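Local coordinates for protein nucleoside permease NupG (Escherichia coli K-12, PDB 7DLA) that carries purine and pyrimidine nucleosides across the inner membrane together with protons, as a symporter of the major facilitator superfamily, at residues 6-11 with 136-141; 15-20 with 167-172; 142-147 with 259-264; 149-154 with 253-258. The protein carries 1 engineered substitution. All coordinates share one frame; numbering follows the deposited sequence.

How the contacts relate
Three of the four contacts (1, 3 and 4) follow helix 138-152 through the membrane and illustrate how one helix can serve two bundles. Contact 1 joins it to helix 3-19 near the cytoplasm, while contacts 3 and 4 set successive turns of it against helix 253-299, their centres about 10 Å apart. Contacts 1 and 4, at its two ends, have centres about 20 Å apart. Contact 2 backs its neighbour, helix 3-19, with helix 160-177; its centre is about 12 Å from that of contact 1 and 15 Å from that of contact 3, and Gly19 and Cys16 pack on Phe143 and Ala146. In this superfamily the substrate path runs between the two helix bundles, the boundary that contacts 3 and 4 bridge.

Contact 1: residues 6-11 with 136-141; sequences QLKILS and RIWGTI
Lys8 lays its aliphatic chain against the five-membered part of the Trp138 indole, and the two side chains cross obliquely. Lys8 CB lies 4.1 Å from Trp138 CD1, and chi1 of -67° puts CG anti to the carbonyl carbon, where it comes slightly nearer to the same atom. The closest meeting is Lys8 CD with Trp138 CD1 at 3.2 Å, CD also touching NE1. Beyond the bend that places CE, the terminal Lys8 NZ ends 3.8 Å from Trp138 NE1. Ile141 CD1 lies over one face of the indole, offset toward the rim. An alanine at Trp138 would probably leave the lysine methylenes without their apolar partner and Ile141 CD1 without that ring face. Deeper in, Ser11 packs on Gly139, their CA atoms 4.4 Å apart. Gly139 CA gives a CA-H...O contact of 3.4 Å to Ser11 O, while Ser11 OG is hydrogen-bonded to Ile135 O, just before the second segment. A small residue facing a glycine, with a backbone C-H group near a carbonyl oxygen, is typical of close packing between membrane helices, here the cytoplasmic ends of the first and fifth transmembrane helices of a major facilitator fold.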
loop_
_atom_site.group_PDB
_atom_site.type_symbol
_atom_site.label_atom_id
_atom_site.label_comp_id
_atom_site.label_asym_id
_atom_site.label_seq_id
_atom_site.Cartn_x
_atom_site.Cartn_y
_atom_site.Cartn_z
ATOM N N GLN A 6 15.852 18.452 4.951
ATOM C CA GLN A 6 14.509 18.585 5.500
ATOM C C GLN A 6 13.559 17.654 4.784
ATOM O O GLN A 6 12.864 16.845 5.416
ATOM C CB GLN A 6 14.015 20.023 5.377
ATOM C CG GLN A 6 12.966 20.409 6.400
ATOM C CD GLN A 6 12.407 21.801 6.168
ATOM O OE1 GLN A 6 12.312 22.252 5.024
ATOM N NE2 GLN A 6 11.994 22.473 7.248
ATOM N N LEU A 7 13.532 17.743 3.451
ATOM C CA LEU A 7 12.603 16.923 2.684
ATOM C C LEU A 7 12.860 15.435 2.917
ATOM O O LEU A 7 11.911 14.649 3.020
ATOM C CB LEU A 7 12.714 17.284 1.213
ATOM C CG LEU A 7 11.978 18.575 0.892
ATOM C CD1 LEU A 7 11.613 18.621 -0.582
ATOM C CD2 LEU A 7 10.766 18.773 1.801
ATOM N N LYS A 8 14.139 15.043 3.029
ATOM C CA LYS A 8 14.511 13.648 3.240
ATOM C C LYS A 8 14.065 13.135 4.613
ATOM O O LYS A 8 13.640 11.975 4.741
ATOM C CB LYS A 8 16.017 13.500 3.080
ATOM C CG LYS A 8 16.474 13.728 1.692
ATOM C CD LYS A 8 17.767 13.013 1.420
ATOM C CE LYS A 8 18.625 13.754 0.398
ATOM N NZ LYS A 8 19.611 12.864 -0.286
ATOM N N ILE A 9 14.166 13.972 5.651
ATOM C CA ILE A 9 13.650 13.588 6.959
ATOM C C ILE A 9 12.147 13.446 6.905
ATOM O O ILE A 9 11.591 12.510 7.496
ATOM C CB ILE A 9 14.080 14.607 8.025
ATOM C CG1 ILE A 9 15.597 14.639 8.087
ATOM C CG2 ILE A 9 13.493 14.258 9.379
ATOM C CD1 ILE A 9 16.125 15.846 8.687
ATOM N N LEU A 10 11.465 14.366 6.207
ATOM C CA LEU A 10 10.019 14.254 6.056
ATOM C C LEU A 10 9.625 12.955 5.359
ATOM O O LEU A 10 8.680 12.284 5.783
ATOM C CB LEU A 10 9.490 15.449 5.286
ATOM C CG LEU A 10 8.215 15.956 5.944
ATOM C CD1 LEU A 10 8.473 16.345 7.365
ATOM C CD2 LEU A 10 7.677 17.128 5.151
ATOM N N SER A 11 10.326 12.600 4.272
ATOM C CA SER A 11 10.062 11.342 3.575
ATOM C C SER A 11 10.277 10.166 4.518
ATOM O O SER A 11 9.370 9.333 4.712
ATOM C CB SER A 11 10.964 11.233 2.340
ATOM O OG SER A 11 10.361 10.488 1.302
ATOM N N ARG A 136 12.892 10.796 -2.437
ATOM C CA ARG A 136 11.820 9.795 -2.251
ATOM C C ARG A 136 12.415 8.427 -1.944
ATOM O O ARG A 136 11.646 7.506 -1.778
ATOM C CB ARG A 136 10.930 9.695 -3.486
ATOM C CG ARG A 136 9.785 8.706 -3.329
ATOM C CD ARG A 136 8.621 9.256 -2.528
ATOM N NE ARG A 136 7.416 8.533 -2.870
ATOM C CZ ARG A 136 7.180 7.278 -2.515
ATOM N NH1 ARG A 136 6.059 6.691 -2.890
ATOM N NH2 ARG A 136 8.053 6.617 -1.777
ATOM N N ILE A 137 13.730 8.310 -1.865
ATOM C CA ILE A 137 14.326 6.988 -1.539
ATOM C C ILE A 137 14.396 6.846 -0.032
ATOM O O ILE A 137 14.654 5.747 0.416
ATOM C CB ILE A 137 15.744 6.851 -2.093
ATOM C CG1 ILE A 137 15.829 7.316 -3.542
ATOM C CG2 ILE A 137 16.229 5.428 -1.920
ATOM C CD1 ILE A 137 17.172 7.081 -4.176
ATOM N N TRP A 138 14.234 7.943 0.693
ATOM C CA TRP A 138 14.353 7.896 2.162
ATOM C C TRP A 138 13.021 7.482 2.752
ATOM O O TRP A 138 13.016 6.988 3.861
ATOM C CB TRP A 138 14.888 9.220 2.687
ATOM C CG TRP A 138 16.345 9.311 2.399
ATOM C CD1 TRP A 138 16.943 9.874 1.318
ATOM C CD2 TRP A 138 17.386 8.698 3.161
ATOM N NE1 TRP A 138 18.289 9.682 1.378
ATOM C CE2 TRP A 138 18.590 8.971 2.500
ATOM C CE3 TRP A 138 17.413 7.966 4.345
ATOM C CZ2 TRP A 138 19.815 8.545 2.990
ATOM C CZ3 TRP A 138 18.623 7.547 4.825
ATOM C CH2 TRP A 138 19.805 7.831 4.157
ATOM N N GLY A 139 11.952 7.598 1.974
ATOM C CA GLY A 139 10.629 7.146 2.437
ATOM C C GLY A 139 10.593 5.637 2.404
ATOM O O GLY A 139 9.891 5.042 3.209
ATOM N N THR A 140 11.331 5.066 1.456
ATOM C CA THR A 140 11.516 3.617 1.270
ATOM C C THR A 140 12.479 3.135 2.343
ATOM O O THR A 140 12.285 2.044 2.833
ATOM C CB THR A 140 12.103 3.361 -0.113
ATOM O OG1 THR A 140 11.299 4.124 -1.002
ATOM C CG2 THR A 140 12.034 1.910 -0.521
ATOM N N ILE A 141 13.473 3.938 2.695
ATOM C CA ILE A 141 14.409 3.506 3.766
ATOM C C ILE A 141 13.650 3.540 5.087
ATOM O O ILE A 141 13.764 2.598 5.858
ATOM C CB ILE A 141 15.666 4.384 3.815
ATOM C CG1 ILE A 141 16.513 4.235 2.556
ATOM C CG2 ILE A 141 16.482 4.054 5.045
ATOM C CD1 ILE A 141 17.909 4.737 2.726
#

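Contact 2: residues 15-20 with 167-172; sequences FCLWGS and ALSAIL
Leu17 and Leu168 mark the point of nearest backbone approach, their CA atoms 5.2 Å apart, where the first and sixth transmembrane helices of the major facilitator fold run side by side. The axes of helix 15-19 and helix 167-172 come within 8.5 Å in a nearly antiparallel pair, at 166°. Leu17 and Leu168 carry most of the packing, meeting CB to CB at 3.6 Å. In Leu17, chi1 of 74° sets CG between the backbone N and the carbonyl carbon, near Ser169 OG. The CD2 methyl of Leu17 then reaches Leu172 CD2 at 3.4 Å, the two side chains crossing at about a right angle, and the hydroxyl of Ser169 lies against the same methyl. That hydroxyl is hydrogen-bonded to Gly165 O one turn back, which lets it sit among carbon atoms. On the neighbouring flank Leu168 CG lies 4.1 Å from Cys16 SG, and Leu168 CD2 comes to 4.4 Å from Ser20 CB. An alanine at Leu168 would keep the CB contact but would probably open a gap beside Cys16 SG and Ser20 CB. Ser20 turns its own hydroxyl back into its helix, where OG donates to Leu17 O at 2.8 Å from above the carbonyl plane.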
loop_
_atom_site.group_PDB
_atom_site.type_symbol
_atom_site.label_atom_id
_atom_site.label_comp_id
_atom_site.label_asym_id
_atom_site.label_seq_id
_atom_site.Cartn_x
_atom_site.Cartn_y
_atom_site.Cartn_z
ATOM N N PHE A 15 7.076 7.710 6.120
ATOM C CA PHE A 15 6.900 6.291 5.866
ATOM C C PHE A 15 7.360 5.395 6.997
ATOM O O PHE A 15 6.850 4.280 7.130
ATOM C CB PHE A 15 7.615 5.926 4.581
ATOM C CG PHE A 15 6.949 6.482 3.401
ATOM C CD1 PHE A 15 5.660 6.084 3.088
ATOM C CD2 PHE A 15 7.560 7.455 2.638
ATOM C CE1 PHE A 15 5.021 6.613 1.989
ATOM C CE2 PHE A 15 6.934 7.983 1.536
ATOM C CZ PHE A 15 5.661 7.563 1.210
ATOM N N CYS A 16 8.308 5.844 7.807
ATOM C CA CYS A 16 8.712 5.076 8.968
ATOM C C CYS A 16 7.512 4.819 9.854
ATOM O O CYS A 16 7.254 3.676 10.242
ATOM C CB CYS A 16 9.791 5.832 9.730
ATOM S SG CYS A 16 10.773 4.751 10.707
ATOM N N LEU A 17 6.729 5.870 10.137
ATOM C CA LEU A 17 5.580 5.697 11.026
ATOM C C LEU A 17 4.610 4.673 10.467
ATOM O O LEU A 17 4.010 3.913 11.228
ATOM C CB LEU A 17 4.853 7.020 11.284
ATOM C CG LEU A 17 3.961 7.699 10.238
ATOM C CD1 LEU A 17 2.494 7.224 10.247
ATOM C CD2 LEU A 17 4.011 9.189 10.435
ATOM N N TRP A 18 4.423 4.651 9.149
ATOM C CA TRP A 18 3.533 3.655 8.557
ATOM C C TRP A 18 4.118 2.241 8.627
ATOM O O TRP A 18 3.420 1.302 9.033
ATOM C CB TRP A 18 3.214 4.033 7.115
ATOM C CG TRP A 18 1.800 3.658 6.653
ATOM C CD1 TRP A 18 0.684 3.542 7.431
ATOM C CD2 TRP A 18 1.367 3.448 5.305
ATOM N NE1 TRP A 18 -0.404 3.221 6.661
ATOM C CE2 TRP A 18 -0.015 3.163 5.350
ATOM C CE3 TRP A 18 2.015 3.455 4.064
ATOM C CZ2 TRP A 18 -0.760 2.892 4.201
ATOM C CZ3 TRP A 18 1.280 3.183 2.935
ATOM C CH2 TRP A 18 -0.097 2.904 3.007
ATOM N N GLY A 19 5.383 2.069 8.219
ATOM C CA GLY A 19 5.983 0.742 8.160
ATOM C C GLY A 19 6.119 0.057 9.501
ATOM O O GLY A 19 6.169 -1.174 9.566
ATOM N N SER A 20 6.137 0.838 10.583
ATOM C CA SER A 20 6.348 0.278 11.914
ATOM C C SER A 20 5.275 -0.753 12.270
ATOM O O SER A 20 5.514 -1.660 13.079
ATOM C CB SER A 20 6.369 1.402 12.946
ATOM O OG SER A 20 5.120 2.083 12.999
ATOM N N ALA A 167 4.886 7.482 17.986
ATOM C CA ALA A 167 6.042 8.268 18.381
ATOM C C ALA A 167 6.684 8.922 17.175
ATOM O O ALA A 167 7.049 10.103 17.226
ATOM C CB ALA A 167 7.032 7.375 19.114
ATOM N N LEU A 168 6.796 8.171 16.069
ATOM C CA LEU A 168 7.298 8.739 14.821
ATOM C C LEU A 168 6.357 9.811 14.303
ATOM O O LEU A 168 6.799 10.833 13.783
ATOM C CB LEU A 168 7.448 7.696 13.717
ATOM C CG LEU A 168 8.556 6.645 13.599
ATOM C CD1 LEU A 168 9.962 7.188 13.970
ATOM C CD2 LEU A 168 8.254 5.229 14.023
ATOM N N SER A 169 5.052 9.580 14.416
ATOM C CA SER A 169 4.088 10.548 13.911
ATOM C C SER A 169 4.216 11.862 14.652
ATOM O O SER A 169 4.131 12.926 14.049
ATOM C CB SER A 169 2.662 10.008 14.028
ATOM O OG SER A 169 2.584 8.688 13.542
ATOM N N ALA A 170 4.427 11.806 15.961
ATOM C CA ALA A 170 4.590 13.032 16.740
ATOM C C ALA A 170 5.904 13.728 16.417
ATOM O O ALA A 170 5.937 14.951 16.240
ATOM C CB ALA A 170 4.518 12.715 18.224
ATOM N N ILE A 171 6.997 12.962 16.386
ATOM C CA ILE A 171 8.269 13.474 15.903
ATOM C C ILE A 171 8.070 14.161 14.566
ATOM O O ILE A 171 8.541 15.287 14.350
ATOM C CB ILE A 171 9.266 12.306 15.798
ATOM C CG1 ILE A 171 9.473 11.707 17.203
ATOM C CG2 ILE A 171 10.557 12.749 15.048
ATOM C CD1 ILE A 171 10.768 10.962 17.438
ATOM N N LEU A 172 7.353 13.495 13.662
ATOM C CA LEU A 172 6.960 14.060 12.381
ATOM C C LEU A 172 6.259 15.390 12.547
ATOM O O LEU A 172 6.724 16.389 12.011
ATOM C CB LEU A 172 6.078 13.066 11.613
ATOM C CG LEU A 172 5.824 13.428 10.165
ATOM C CD1 LEU A 172 7.125 13.739 9.526
ATOM C CD2 LEU A 172 5.181 12.262 9.444
#

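Contact 3: residues 142-147 with 259-264; sequences GFIMAM and ISQISE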
loop_
_atom_site.group_PDB
_atom_site.type_symbol
_atom_site.label_atom_id
_atom_site.label_comp_id
_atom_site.label_asym_id
_atom_site.label_seq_id
_atom_site.Cartn_x
_atom_site.Cartn_y
_atom_site.Cartn_z
ATOM N N GLY A 142 12.918 4.615 5.342
ATOM C CA GLY A 142 12.142 4.646 6.571
ATOM C C GLY A 142 11.268 3.425 6.724
ATOM O O GLY A 142 11.256 2.778 7.774
ATOM N N PHE A 143 10.574 3.059 5.651
ATOM C CA PHE A 143 9.675 1.914 5.693
ATOM C C PHE A 143 10.435 0.615 5.963
ATOM O O PHE A 143 10.130 -0.104 6.924
ATOM C CB PHE A 143 8.906 1.812 4.374
ATOM C CG PHE A 143 7.575 1.133 4.516
ATOM C CD1 PHE A 143 6.469 1.861 4.929
ATOM C CD2 PHE A 143 7.413 -0.205 4.216
ATOM C CE1 PHE A 143 5.235 1.271 5.054
ATOM C CE2 PHE A 143 6.180 -0.802 4.360
ATOM C CZ PHE A 143 5.087 -0.062 4.781
ATOM N N ILE A 144 11.401 0.269 5.094
ATOM C CA ILE A 144 12.073 -1.030 5.251
ATOM C C ILE A 144 12.834 -1.115 6.575
ATOM O O ILE A 144 12.861 -2.173 7.221
ATOM C CB ILE A 144 12.980 -1.357 4.046
ATOM C CG1 ILE A 144 12.173 -1.308 2.737
ATOM C CG2 ILE A 144 13.708 -2.692 4.255
ATOM C CD1 ILE A 144 12.942 -1.777 1.480
ATOM N N MET A 145 13.417 -0.014 7.032
ATOM C CA MET A 145 14.082 -0.050 8.321
ATOM C C MET A 145 13.089 -0.179 9.452
ATOM O O MET A 145 13.377 -0.874 10.416
ATOM C CB MET A 145 14.912 1.196 8.506
ATOM C CG MET A 145 16.382 0.962 8.458
ATOM S SD MET A 145 17.059 2.585 8.825
ATOM C CE MET A 145 16.047 3.028 10.241
ATOM N N ALA A 146 11.942 0.513 9.391
ATOM C CA ALA A 146 10.956 0.352 10.456
ATOM C C ALA A 146 10.547 -1.102 10.584
ATOM O O ALA A 146 10.472 -1.642 11.695
ATOM C CB ALA A 146 9.737 1.239 10.216
ATOM N N MET A 147 10.315 -1.761 9.451
ATOM C CA MET A 147 10.082 -3.202 9.447
ATOM C C MET A 147 11.234 -3.934 10.123
ATOM O O MET A 147 11.022 -4.777 11.006
ATOM C CB MET A 147 9.931 -3.693 8.011
ATOM C CG MET A 147 8.594 -3.340 7.348
ATOM S SD MET A 147 8.551 -3.677 5.555
ATOM C CE MET A 147 9.057 -5.375 5.532
ATOM N N ILE A 259 12.299 -8.052 1.672
ATOM C CA ILE A 259 12.760 -8.317 0.314
ATOM C C ILE A 259 11.672 -7.995 -0.683
ATOM O O ILE A 259 11.959 -7.595 -1.818
ATOM C CB ILE A 259 13.247 -9.769 0.197
ATOM C CG1 ILE A 259 14.255 -10.047 1.309
ATOM C CG2 ILE A 259 13.830 -10.041 -1.184
ATOM C CD1 ILE A 259 14.842 -11.413 1.251
ATOM N N SER A 260 10.413 -8.081 -0.252
ATOM C CA SER A 260 9.308 -7.642 -1.091
ATOM C C SER A 260 9.430 -6.160 -1.443
ATOM O O SER A 260 9.390 -5.792 -2.630
ATOM C CB SER A 260 7.980 -7.948 -0.396
ATOM O OG SER A 260 7.823 -9.356 -0.193
ATOM N N GLN A 261 9.624 -5.294 -0.433
ATOM C CA GLN A 261 9.728 -3.854 -0.692
ATOM C C GLN A 261 11.017 -3.515 -1.419
ATOM O O GLN A 261 11.043 -2.647 -2.311
ATOM C CB GLN A 261 9.669 -3.085 0.607
ATOM C CG GLN A 261 8.837 -3.769 1.624
ATOM C CD GLN A 261 7.457 -4.025 1.148
ATOM O OE1 GLN A 261 6.966 -5.149 1.208
ATOM N NE2 GLN A 261 6.785 -2.971 0.722
ATOM N N ILE A 262 12.096 -4.180 -1.023
ATOM C CA ILE A 262 13.363 -4.070 -1.733
ATOM C C ILE A 262 13.140 -4.266 -3.233
ATOM O O ILE A 262 13.485 -3.406 -4.065
ATOM C CB ILE A 262 14.355 -5.105 -1.171
ATOM C CG1 ILE A 262 14.609 -4.863 0.297
ATOM C CG2 ILE A 262 15.716 -4.938 -1.797
ATOM C CD1 ILE A 262 15.662 -5.790 0.857
ATOM N N SER A 263 12.532 -5.398 -3.600
ATOM C CA SER A 263 12.395 -5.736 -5.017
ATOM C C SER A 263 11.404 -4.818 -5.723
ATOM O O SER A 263 11.563 -4.542 -6.914
ATOM C CB SER A 263 11.965 -7.189 -5.176
ATOM O OG SER A 263 12.149 -7.572 -6.509
ATOM N N GLU A 264 10.389 -4.334 -5.001
ATOM C CA GLU A 264 9.471 -3.360 -5.576
ATOM C C GLU A 264 10.200 -2.087 -5.973
ATOM O O GLU A 264 9.943 -1.526 -7.038
ATOM C CB GLU A 264 8.375 -3.018 -4.585
ATOM C CG GLU A 264 7.670 -1.730 -4.935
ATOM C CD GLU A 264 6.581 -1.399 -3.950
ATOM O OE1 GLU A 264 6.447 -2.132 -2.930
ATOM O OE2 GLU A 264 5.821 -0.445 -4.235
#
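Ile144, Met147 and Gln261 meet where the fifth and eighth transmembrane helices lie along each other, a pairing that in the major facilitator fold joins the N-terminal six-helix bundle to the C-terminal one. Helix 142-147 and helix 259-264 are nearly antiparallel at 166°, yet their axes approach only to 10.1 Å, so that the space between them is bridged by side chains rather than by backbone. Ile144 reaches across with its CD1 methyl. Its CG1 leaves anti to the carbonyl carbon, and chi2 of -173° extends CD1 away from CA, so that this methyl arrives 3.6 Å from Gln261 CB. The same methyl touches the next residue too, standing 3.7 Å from Ile262 CG1 and close to the backbone N of Ile262; one isoleucine thus fits beside two consecutive residues. Gln261 is bent at chi2 (-57°), and its methylenes, not its amide, do most of the touching. The amide end passes near the Phe143 ring, Gln261 NE2 lying 4.3 Å from Phe143 CE2 in an oblique approach. Phe143 also touches Trp18 of helix 3-19, which ties this boundary to the first helix. Two serines of the second segment are bonded within the C-terminal bundle: Ser260 OG to Arg294 NH2 and Ser263 OG to Ile316 O. Between these two segments the contacts are van der Waals ones, consistent with two bundles that must shift against each other during transport. Met147 closes the group, its SD 3.9 Å from Gln261 CG and its chain crossing the glutamine at about a right angle.

Contact 4: residues 149-154 with 253-258; sequences VVSLSG and ASIIMS
Ser151 carries this contact, packing chiefly on Ser254 and Ile255 of the opposing helix. Its CB lies 3.6 Å from Ser254 CB and 3.5 Å from Ile255 CD1, and its OG passes 3.4 Å from Ile255 CG1. Leu152 adds a looser apolar touch, its CG 4.4 Å from Ile255 CD1. In Ile255, CG1 stands anti to the carbonyl carbon (chi1 -53°), which sets that branch against the serine. One shell further out, Glu156 explains how the Ser151 hydroxyl can lie among carbons: OG is hydrogen-bonded to Glu156 OE1, while the other carboxylate oxygen takes a weak bond from the backbone N of Ser254. A single carboxylate, just beyond the end of helix 138-152, thus has a partner on each helix. The end of helix 138-152 is itself shaped by Gly154, whose positive phi (72°) belongs to a Schellman motif, and by Ser153, whose N and OG both donate to Val149 O. A Schellman motif is a common helix C-cap; here it closes the periplasmic end of the fifth transmembrane helix, which packs on the eighth, of the other bundle, in this major facilitator fold.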
loop_
_atom_site.group_PDB
_atom_site.type_symbol
_atom_site.label_atom_id
_atom_site.label_comp_id
_atom_site.label_asym_id
_atom_site.label_seq_id
_atom_site.Cartn_x
_atom_site.Cartn_y
_atom_site.Cartn_z
ATOM N N VAL A 149 13.413 -2.862 12.271
ATOM C CA VAL A 149 13.593 -2.537 13.673
ATOM C C VAL A 149 12.581 -3.306 14.492
ATOM O O VAL A 149 12.944 -4.131 15.342
ATOM C CB VAL A 149 13.456 -1.019 13.902
ATOM C CG1 VAL A 149 13.308 -0.723 15.367
ATOM C CG2 VAL A 149 14.633 -0.242 13.300
ATOM N N VAL A 150 11.292 -3.082 14.204
ATOM C CA VAL A 150 10.241 -3.743 14.978
ATOM C C VAL A 150 10.422 -5.251 14.934
ATOM O O VAL A 150 10.214 -5.937 15.938
ATOM C CB VAL A 150 8.846 -3.302 14.492
ATOM C CG1 VAL A 150 7.750 -4.325 14.877
ATOM C CG2 VAL A 150 8.512 -1.941 15.075
ATOM N N SER A 151 10.860 -5.797 13.795
ATOM C CA SER A 151 11.151 -7.223 13.776
ATOM C C SER A 151 12.258 -7.571 14.771
ATOM O O SER A 151 12.083 -8.459 15.611
ATOM C CB SER A 151 11.523 -7.681 12.369
ATOM O OG SER A 151 11.430 -9.094 12.273
ATOM N N LEU A 152 13.391 -6.857 14.708
ATOM C CA LEU A 152 14.573 -7.231 15.482
ATOM C C LEU A 152 14.439 -6.890 16.957
ATOM O O LEU A 152 15.097 -7.513 17.797
ATOM C CB LEU A 152 15.806 -6.544 14.924
ATOM C CG LEU A 152 16.242 -6.970 13.538
ATOM C CD1 LEU A 152 17.120 -5.885 12.972
ATOM C CD2 LEU A 152 16.989 -8.287 13.630
ATOM N N SER A 153 13.601 -5.926 17.297
ATOM C CA SER A 153 13.393 -5.595 18.699
ATOM C C SER A 153 12.436 -6.540 19.414
ATOM O O SER A 153 12.170 -6.336 20.602
ATOM C CB SER A 153 12.857 -4.177 18.798
ATOM O OG SER A 153 13.543 -3.380 17.857
ATOM N N GLY A 154 11.888 -7.535 18.728
ATOM C CA GLY A 154 10.867 -8.380 19.315
ATOM C C GLY A 154 9.495 -7.763 19.514
ATOM O O GLY A 154 8.794 -8.146 20.452
ATOM N N ALA A 253 9.741 -12.438 10.556
ATOM C CA ALA A 253 9.127 -12.488 9.237
ATOM C C ALA A 253 9.271 -11.158 8.520
ATOM O O ALA A 253 9.525 -11.135 7.310
ATOM C CB ALA A 253 7.655 -12.876 9.343
ATOM N N SER A 254 9.128 -10.043 9.249
ATOM C CA SER A 254 9.278 -8.735 8.629
ATOM C C SER A 254 10.623 -8.605 7.921
ATOM O O SER A 254 10.713 -7.950 6.875
ATOM C CB SER A 254 9.081 -7.636 9.670
ATOM O OG SER A 254 7.785 -7.715 10.237
ATOM N N ILE A 255 11.646 -9.308 8.396
ATOM C CA ILE A 255 12.944 -9.252 7.733
ATOM C C ILE A 255 12.900 -9.967 6.383
ATOM O O ILE A 255 13.543 -9.539 5.421
ATOM C CB ILE A 255 14.029 -9.838 8.655
ATOM C CG1 ILE A 255 13.956 -9.136 9.998
ATOM C CG2 ILE A 255 15.414 -9.619 8.080
ATOM C CD1 ILE A 255 14.015 -7.657 9.856
ATOM N N ILE A 256 12.141 -11.056 6.274
ATOM C CA ILE A 256 12.067 -11.753 4.989
ATOM C C ILE A 256 11.100 -11.044 4.035
ATOM O O ILE A 256 11.406 -10.845 2.850
ATOM C CB ILE A 256 11.679 -13.225 5.215
ATOM C CG1 ILE A 256 12.647 -13.837 6.235
ATOM C CG2 ILE A 256 11.638 -13.984 3.867
ATOM C CD1 ILE A 256 14.124 -13.673 5.867
ATOM N N MET A 257 9.936 -10.635 4.554
ATOM C CA MET A 257 9.000 -9.822 3.796
ATOM C C MET A 257 9.640 -8.554 3.258
ATOM O O MET A 257 9.224 -8.070 2.217
ATOM C CB MET A 257 7.781 -9.473 4.659
ATOM C CG MET A 257 6.949 -10.686 5.109
ATOM S SD MET A 257 6.001 -11.529 3.789
ATOM C CE MET A 257 4.838 -10.300 3.197
ATOM N N SER A 258 10.636 -7.986 3.936
ATOM C CA SER A 258 11.217 -6.739 3.432
ATOM C C SER A 258 11.726 -6.884 1.998
ATOM O O SER A 258 11.585 -5.956 1.181
ATOM C CB SER A 258 12.340 -6.286 4.347
ATOM O OG SER A 258 13.352 -7.266 4.341
#